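Local coordinates for L protein (CAS virus, PDB 5MV0) that probably acts as the cap-snatching endonuclease of the viral polymerase, cutting capped leaders from host mRNAs to prime viral transcription, at residues 45-57 / 141-153. Numbering follows the deposited sequence.
Sequences RATIHELNCCRDL and IVISETKPRNGNV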
ATOM      1  N   ARG B  45      -6.579  -5.883  11.339  1.00 11.73           N
ATOM      2  CA  ARG B  45      -6.325  -5.235  12.623  1.00 16.42           C
ATOM      3  C   ARG B  45      -5.319  -6.032  13.457  1.00 14.88           C
ATOM      4  O   ARG B  45      -4.349  -5.472  13.997  1.00 17.55           O
ATOM      5  CB  ARG B  45      -7.654  -5.066  13.349  1.00 14.33           C
ATOM      6  CG  ARG B  45      -7.594  -4.590  14.768  1.00 16.22           C
ATOM      7  CD  ARG B  45      -9.025  -4.310  15.239  1.00 19.02           C
ATOM      8  NE  ARG B  45      -9.058  -3.880  16.626  1.00 21.81           N
ATOM      9  CZ  ARG B  45      -9.141  -4.712  17.659  1.00 24.24           C
ATOM     10  NH1 ARG B  45      -9.206  -6.026  17.460  1.00 22.63           N
ATOM     11  NH2 ARG B  45      -9.151  -4.231  18.890  1.00 22.86           N
ATOM     12  N   ALA B  46      -5.525  -7.350  13.549  1.00 14.71           N
ATOM     13  CA  ALA B  46      -4.609  -8.204  14.300  1.00 13.12           C
ATOM     14  C   ALA B  46      -3.239  -8.272  13.639  1.00 15.29           C
ATOM     15  O   ALA B  46      -2.215  -8.305  14.332  1.00 13.70           O
ATOM     16  CB  ALA B  46      -5.202  -9.610  14.448  1.00 14.04           C
ATOM     17  N   THR B  47      -3.198  -8.305  12.300  1.00 12.35           N
ATOM     18  CA  THR B  47      -1.918  -8.407  11.591  1.00 12.67           C
ATOM     19  C   THR B  47      -1.090  -7.131  11.738  1.00 15.92           C
ATOM     20  O   THR B  47       0.144  -7.193  11.816  1.00 15.82           O
ATOM     21  CB  THR B  47      -2.154  -8.713  10.105  1.00 20.66           C
ATOM     22  OG1 THR B  47      -2.847  -9.957   9.974  1.00 17.68           O
ATOM     23  CG2 THR B  47      -0.851  -8.836   9.380  1.00 27.49           C
ATOM     24  N   ILE B  48      -1.746  -5.966  11.739  1.00 15.04           N
ATOM     25  CA  ILE B  48      -1.043  -4.705  11.987  1.00 17.41           C
ATOM     26  C   ILE B  48      -0.372  -4.728  13.364  1.00 20.15           C
ATOM     27  O   ILE B  48       0.802  -4.352  13.524  1.00 15.89           O
ATOM     28  CB  ILE B  48      -2.022  -3.521  11.842  1.00 17.62           C
ATOM     29  CG1 ILE B  48      -2.516  -3.420  10.382  1.00 14.59           C
ATOM     30  CG2 ILE B  48      -1.378  -2.215  12.301  1.00 15.72           C
ATOM     31  CD1 ILE B  48      -3.679  -2.438  10.178  1.00 17.15           C
ATOM     32  N   HIS B  49      -1.112  -5.167  14.379  1.00 13.32           N
ATOM     33  CA  HIS B  49      -0.542  -5.319  15.715  1.00 17.99           C
ATOM     34  C   HIS B  49       0.692  -6.222  15.700  1.00 21.37           C
ATOM     35  O   HIS B  49       1.737  -5.864  16.263  1.00 18.31           O
ATOM     36  CB  HIS B  49      -1.605  -5.879  16.656  1.00 22.49           C
ATOM     37  CG  HIS B  49      -1.151  -6.037  18.069  1.00 19.63           C
ATOM     38  ND1 HIS B  49      -0.696  -4.980  18.829  1.00 17.93           N
ATOM     39  CD2 HIS B  49      -1.116  -7.127  18.874  1.00 20.67           C
ATOM     40  CE1 HIS B  49      -0.395  -5.413  20.042  1.00 22.04           C
ATOM     41  NE2 HIS B  49      -0.646  -6.711  20.097  1.00 20.06           N
ATOM     42  N   GLU B  50       0.579  -7.411  15.083  1.00 15.76           N
ATOM     43  CA  GLU B  50       1.720  -8.327  14.991  1.00 18.58           C
ATOM     44  C   GLU B  50       2.900  -7.668  14.308  1.00 19.57           C
ATOM     45  O   GLU B  50       4.042  -7.788  14.760  1.00 17.69           O
ATOM     46  CB  GLU B  50       1.363  -9.588  14.199  1.00 15.89           C
ATOM     47  CG  GLU B  50       0.348 -10.522  14.794  1.00 19.84           C
ATOM     48  CD  GLU B  50      -0.137 -11.536  13.742  1.00 21.69           C
ATOM     49  OE1 GLU B  50       0.445 -11.583  12.625  1.00 24.67           O
ATOM     50  OE2 GLU B  50      -1.104 -12.269  14.025  1.00 27.49           O
ATOM     51  N   LEU B  51       2.646  -7.012  13.174  1.00 14.66           N
ATOM     52  CA  LEU B  51       3.719  -6.362  12.424  1.00 19.18           C
ATOM     53  C   LEU B  51       4.466  -5.348  13.283  1.00 17.42           C
ATOM     54  O   LEU B  51       5.702  -5.330  13.318  1.00 18.49           O
ATOM     55  CB  LEU B  51       3.148  -5.669  11.185  1.00 16.17           C
ATOM     56  CG  LEU B  51       4.185  -4.915  10.344  1.00 20.12           C
ATOM     57  CD1 LEU B  51       5.345  -5.859  10.004  1.00 26.93           C
ATOM     58  CD2 LEU B  51       3.552  -4.356   9.081  1.00 24.61           C
ATOM     59  N   ASN B  52       3.731  -4.476  13.964  1.00 17.34           N
ATOM     60  CA  ASN B  52       4.402  -3.416  14.699  1.00 19.45           C
ATOM     61  C   ASN B  52       5.084  -3.935  15.960  1.00 25.54           C
ATOM     62  O   ASN B  52       6.125  -3.397  16.358  1.00 22.39           O
ATOM     63  CB  ASN B  52       3.401  -2.311  14.980  1.00 16.25           C
ATOM     64  CG  ASN B  52       3.044  -1.553  13.705  1.00 20.42           C
ATOM     65  OD1 ASN B  52       3.923  -1.274  12.888  1.00 22.16           O
ATOM     66  ND2 ASN B  52       1.768  -1.251  13.514  1.00 14.40           N
ATOM     67  N   CYS B  53       4.543  -4.982  16.587  1.00 17.26           N
ATOM     68  CA  CYS B  53       5.281  -5.629  17.672  1.00 20.29           C
ATOM     69  C   CYS B  53       6.598  -6.195  17.161  1.00 23.93           C
ATOM     70  O   CYS B  53       7.642  -6.041  17.809  1.00 24.01           O
ATOM     71  CB  CYS B  53       4.435  -6.726  18.329  1.00 19.13           C
ATOM     72  SG  CYS B  53       3.046  -6.123  19.310  1.00 20.66           S
ATOM     73  N   CYS B  54       6.579  -6.819  15.977  1.00 18.50           N
ATOM     74  CA  CYS B  54       7.807  -7.347  15.391  1.00 20.79           C
ATOM     75  C   CYS B  54       8.804  -6.237  15.114  1.00 28.64           C
ATOM     76  O   CYS B  54       9.992  -6.363  15.425  1.00 24.11           O
ATOM     77  CB  CYS B  54       7.507  -8.106  14.104  1.00 23.74           C
ATOM     78  SG  CYS B  54       6.682  -9.675  14.363  1.00 21.92           S
ATOM     79  N   ARG B  55       8.336  -5.143  14.501  1.00 22.83           N
ATOM     80  CA  ARG B  55       9.215  -4.010  14.246  1.00 24.85           C
ATOM     81  C   ARG B  55       9.813  -3.464  15.536  1.00 22.11           C
ATOM     82  O   ARG B  55      11.009  -3.159  15.586  1.00 25.05           O
ATOM     83  CB  ARG B  55       8.453  -2.908  13.516  1.00 27.60           C
ATOM     84  CG  ARG B  55       7.910  -3.333  12.173  1.00 30.26           C
ATOM     85  CD  ARG B  55       8.339  -2.356  11.120  1.00 32.02           C
ATOM     86  NE  ARG B  55       7.904  -2.742   9.785  1.00 33.21           N
ATOM     87  CZ  ARG B  55       7.057  -2.020   9.065  1.00 31.04           C
ATOM     88  NH1 ARG B  55       6.567  -0.903   9.579  1.00 32.13           N
ATOM     89  NH2 ARG B  55       6.706  -2.406   7.841  1.00 30.94           N
ATOM     90  N   ASP B  56       8.989  -3.305  16.578  1.00 24.02           N
ATOM     91  CA  ASP B  56       9.474  -2.751  17.842  1.00 28.06           C
ATOM     92  C   ASP B  56      10.507  -3.662  18.496  1.00 29.44           C
ATOM     93  O   ASP B  56      11.373  -3.183  19.237  1.00 28.89           O
ATOM     94  CB  ASP B  56       8.313  -2.522  18.810  1.00 24.81           C
ATOM     95  CG  ASP B  56       7.371  -1.422  18.357  1.00 29.88           C
ATOM     96  OD1 ASP B  56       7.777  -0.608  17.506  1.00 37.07           O
ATOM     97  OD2 ASP B  56       6.224  -1.373  18.855  1.00 30.96           O
ATOM     98  N   LEU B  57      10.419  -4.968  18.252  1.00 23.66           N
ATOM     99  CA  LEU B  57      11.356  -5.943  18.787  1.00 28.02           C
ATOM    100  C   LEU B  57      12.504  -6.260  17.837  1.00 30.72           C
ATOM    101  O   LEU B  57      13.424  -6.987  18.226  1.00 28.18           O
ATOM    102  CB  LEU B  57      10.616  -7.237  19.140  1.00 26.18           C
ATOM    103  CG  LEU B  57       9.595  -7.182  20.274  1.00 29.29           C
ATOM    104  CD1 LEU B  57       8.682  -8.413  20.224  1.00 27.55           C
ATOM    105  CD2 LEU B  57      10.295  -7.090  21.628  1.00 28.63           C
ATOM    106  N   ILE B 141       8.492 -14.109  23.892  1.00 26.80           N
ATOM    107  CA  ILE B 141       7.895 -12.817  24.201  1.00 21.81           C
ATOM    108  C   ILE B 141       6.408 -12.905  23.886  1.00 29.72           C
ATOM    109  O   ILE B 141       6.016 -13.214  22.755  1.00 26.28           O
ATOM    110  CB  ILE B 141       8.580 -11.684  23.421  1.00 25.93           C
ATOM    111  CG1 ILE B 141      10.081 -11.699  23.726  1.00 26.71           C
ATOM    112  CG2 ILE B 141       7.968 -10.328  23.791  1.00 23.46           C
ATOM    113  CD1 ILE B 141      10.900 -10.645  22.990  1.00 27.65           C
ATOM    114  N   VAL B 142       5.577 -12.656  24.890  1.00 22.79           N
ATOM    115  CA  VAL B 142       4.129 -12.756  24.769  1.00 27.83           C
ATOM    116  C   VAL B 142       3.548 -11.406  25.161  1.00 24.91           C
ATOM    117  O   VAL B 142       3.730 -10.952  26.297  1.00 28.55           O
ATOM    118  CB  VAL B 142       3.566 -13.892  25.641  1.00 25.83           C
ATOM    119  CG1 VAL B 142       2.054 -14.021  25.473  1.00 26.98           C
ATOM    120  CG2 VAL B 142       4.257 -15.200  25.290  1.00 26.76           C
ATOM    121  N   ILE B 143       2.870 -10.760  24.217  1.00 25.03           N
ATOM    122  CA  ILE B 143       2.322  -9.420  24.396  1.00 21.27           C
ATOM    123  C   ILE B 143       0.827  -9.475  24.126  1.00 24.58           C
ATOM    124  O   ILE B 143       0.402  -9.959  23.071  1.00 21.92           O
ATOM    125  CB  ILE B 143       3.002  -8.409  23.455  1.00 20.77           C
ATOM    126  CG1 ILE B 143       4.457  -8.181  23.850  1.00 27.78           C
ATOM    127  CG2 ILE B 143       2.243  -7.068  23.404  1.00 24.09           C
ATOM    128  CD1 ILE B 143       5.228  -7.422  22.761  1.00 23.38           C
ATOM    129  N   SER B 144       0.030  -8.976  25.067  1.00 23.30           N
ATOM    130  CA  SER B 144      -1.405  -8.825  24.856  1.00 21.50           C
ATOM    131  C   SER B 144      -1.827  -7.457  25.366  1.00 26.52           C
ATOM    132  O   SER B 144      -1.737  -7.186  26.568  1.00 24.37           O
ATOM    133  CB  SER B 144      -2.200  -9.932  25.553  1.00 22.24           C
ATOM    134  OG  SER B 144      -3.562  -9.882  25.169  1.00 23.77           O
ATOM    135  N   GLU B 145      -2.309  -6.607  24.463  1.00 18.54           N
ATOM    136  CA  GLU B 145      -2.517  -5.195  24.751  1.00 23.91           C
ATOM    137  C   GLU B 145      -3.942  -4.774  24.429  1.00 21.87           C
ATOM    138  O   GLU B 145      -4.653  -5.434  23.667  1.00 22.72           O
ATOM    139  CB  GLU B 145      -1.494  -4.345  23.984  1.00 20.87           C
ATOM    140  CG  GLU B 145      -0.142  -4.484  24.636  1.00 23.64           C
ATOM    141  CD  GLU B 145       0.984  -3.885  23.844  1.00 30.98           C
ATOM    142  OE1 GLU B 145       0.751  -3.434  22.700  1.00 28.84           O
ATOM    143  OE2 GLU B 145       2.115  -3.887  24.376  1.00 28.11           O
ATOM    144  N   THR B 146      -4.377  -3.688  25.037  1.00 19.03           N
ATOM    145  CA  THR B 146      -5.730  -3.209  24.870  1.00 23.08           C
ATOM    146  C   THR B 146      -6.110  -2.818  23.484  1.00 22.46           C
ATOM    147  O   THR B 146      -7.177  -3.058  23.077  1.00 21.48           O
ATOM    148  CB  THR B 146      -6.068  -2.000  25.779  1.00 25.12           C
ATOM    149  OG1 THR B 146      -5.625  -2.254  27.090  1.00 29.49           O
ATOM    150  CG2 THR B 146      -7.431  -1.868  25.874  1.00 34.88           C
ATOM    151  N   LYS B 147      -5.187  -2.194  22.798  1.00 20.90           N
ATOM    152  CA  LYS B 147      -5.384  -1.685  21.450  1.00 24.33           C
ATOM    153  C   LYS B 147      -4.236  -2.151  20.572  1.00 20.62           C
ATOM    154  O   LYS B 147      -3.127  -2.374  21.063  1.00 22.30           O
ATOM    155  CB  LYS B 147      -5.448  -0.147  21.425  1.00 21.17           C
ATOM    156  CG  LYS B 147      -6.723   0.443  22.028  1.00 27.20           C
ATOM    157  CD  LYS B 147      -6.681   1.965  21.992  1.00 33.32           C
ATOM    158  CE  LYS B 147      -7.709   2.591  22.932  1.00 41.60           C
ATOM    159  NZ  LYS B 147      -9.116   2.386  22.509  1.00 40.24           N
ATOM    160  N   PRO B 148      -4.465  -2.298  19.272  1.00 21.49           N
ATOM    161  CA  PRO B 148      -3.371  -2.723  18.395  1.00 17.06           C
ATOM    162  C   PRO B 148      -2.329  -1.624  18.296  1.00 22.67           C
ATOM    163  O   PRO B 148      -2.655  -0.437  18.289  1.00 21.68           O
ATOM    164  CB  PRO B 148      -4.061  -2.982  17.052  1.00 22.22           C
ATOM    165  CG  PRO B 148      -5.319  -2.197  17.105  1.00 22.18           C
ATOM    166  CD  PRO B 148      -5.730  -2.111  18.543  1.00 22.07           C
ATOM    167  N   ARG B 149      -1.067  -2.030  18.279  1.00 20.58           N
ATOM    168  CA  ARG B 149       0.007  -1.094  17.976  1.00 22.40           C
ATOM    169  C   ARG B 149      -0.128  -0.648  16.527  1.00 19.78           C
ATOM    170  O   ARG B 149      -0.150  -1.479  15.615  1.00 19.81           O
ATOM    171  CB  ARG B 149       1.357  -1.754  18.215  1.00 20.33           C
ATOM    172  CG  ARG B 149       1.598  -2.113  19.683  1.00 22.29           C
ATOM    173  CD  ARG B 149       3.084  -2.303  19.971  1.00 22.79           C
ATOM    174  NE  ARG B 149       3.297  -2.889  21.293  1.00 27.29           N
ATOM    175  CZ  ARG B 149       4.485  -3.252  21.778  1.00 25.62           C
ATOM    176  NH1 ARG B 149       5.586  -3.075  21.063  1.00 19.84           N
ATOM    177  NH2 ARG B 149       4.569  -3.783  22.991  1.00 24.44           N
ATOM    178  N   ASN B 150      -0.235   0.653  16.300  1.00 21.08           N
ATOM    179  CA  ASN B 150      -0.541   1.099  14.947  1.00 24.24           C
ATOM    180  C   ASN B 150       0.693   1.474  14.129  1.00 22.10           C
ATOM    181  O   ASN B 150       0.614   1.475  12.894  1.00 17.09           O
ATOM    182  CB  ASN B 150      -1.539   2.260  15.000  1.00 26.51           C
ATOM    183  CG  ASN B 150      -1.021   3.440  15.782  1.00 26.66           C
ATOM    184  OD1 ASN B 150      -0.845   3.366  16.996  1.00 33.47           O
ATOM    185  ND2 ASN B 150      -0.830   4.561  15.099  1.00 20.96           N
ATOM    186  N   GLY B 151       1.838   1.734  14.766  1.00 22.19           N
ATOM    187  CA  GLY B 151       3.037   2.039  13.993  1.00 19.71           C
ATOM    188  C   GLY B 151       2.812   3.223  13.064  1.00 23.70           C
ATOM    189  O   GLY B 151       2.345   4.281  13.484  1.00 20.57           O
ATOM    190  N   ASN B 152       3.113   3.038  11.775  1.00 18.27           N
ATOM    191  CA  ASN B 152       2.906   4.090  10.785  1.00 20.92           C
ATOM    192  C   ASN B 152       1.450   4.250  10.362  1.00 22.40           C
ATOM    193  O   ASN B 152       1.142   5.194   9.629  1.00 19.60           O
ATOM    194  CB  ASN B 152       3.738   3.804   9.540  1.00 27.43           C
ATOM    195  CG  ASN B 152       5.207   3.705   9.839  1.00 33.70           C
ATOM    196  OD1 ASN B 152       5.788   4.618  10.415  1.00 33.30           O
ATOM    197  ND2 ASN B 152       5.812   2.571   9.488  1.00 28.00           N
ATOM    198  N   VAL B 153       0.557   3.351  10.762  1.00 19.21           N
ATOM    199  CA  VAL B 153      -0.844   3.461  10.354  1.00 15.15           C
ATOM    200  C   VAL B 153      -1.577   4.379  11.322  1.00 15.81           C
ATOM    201  O   VAL B 153      -1.543   4.138  12.537  1.00 19.29           O
ATOM    202  CB  VAL B 153      -1.526   2.087  10.287  1.00 18.75           C
ATOM    203  CG1 VAL B 153      -2.957   2.263   9.822  1.00 18.18           C
ATOM    204  CG2 VAL B 153      -0.768   1.170   9.355  1.00 18.17           C
TER
HETATM  205  O   HOH W   1      -8.545  -5.170  21.682  1.00 29.08           O
HETATM  206  O   HOH W   2       3.047   0.388  10.874  1.00 26.81           O
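Asp56 OD2 accepts a salt-bridge hydrogen bond from Arg149 NH1 at 2.9 Å, on its anti lone pair. The pair ties helix 34-57 to the loop that follows strand 137-145, within the PDDEXK-type cap-snatching domain. Glu145 takes the same guanidinium side-on: Arg149 NE donates to Glu145 OE1 at 3.0 Å and Arg149 NH2 to Glu145 OE2 at 2.8 Å. Three bonds therefore hold the Arg149 head in place, and Cys53 SG lies over one of its faces. The extended chain of Arg149 runs roughly along the helix, from beside Asn52 toward Asp56, and so reaches both acids.

The backbone of Arg149 is fixed as well. Arg149 N donates to His49 ND1 at 3.0 Å, nearly straight (172°) and close to the ring plane. ND1 is thus the acceptor. With CG anti to the backbone N (chi1 -178°), the ring lies beside Pro148. Arg149 O receives Asn52 ND2 at 2.9 Å, from above the carbonyl plane.

At the Leu57 end of the contact, Leu57 and Ile141 of the strand meet tip to tip. At the other end, Pro148 packs on the Arg45 side chain and on Leu158 of helix 155-170. A water accepts from Arg45 NH2 at 3.0 Å and donates to Thr146 O at 2.9 Å.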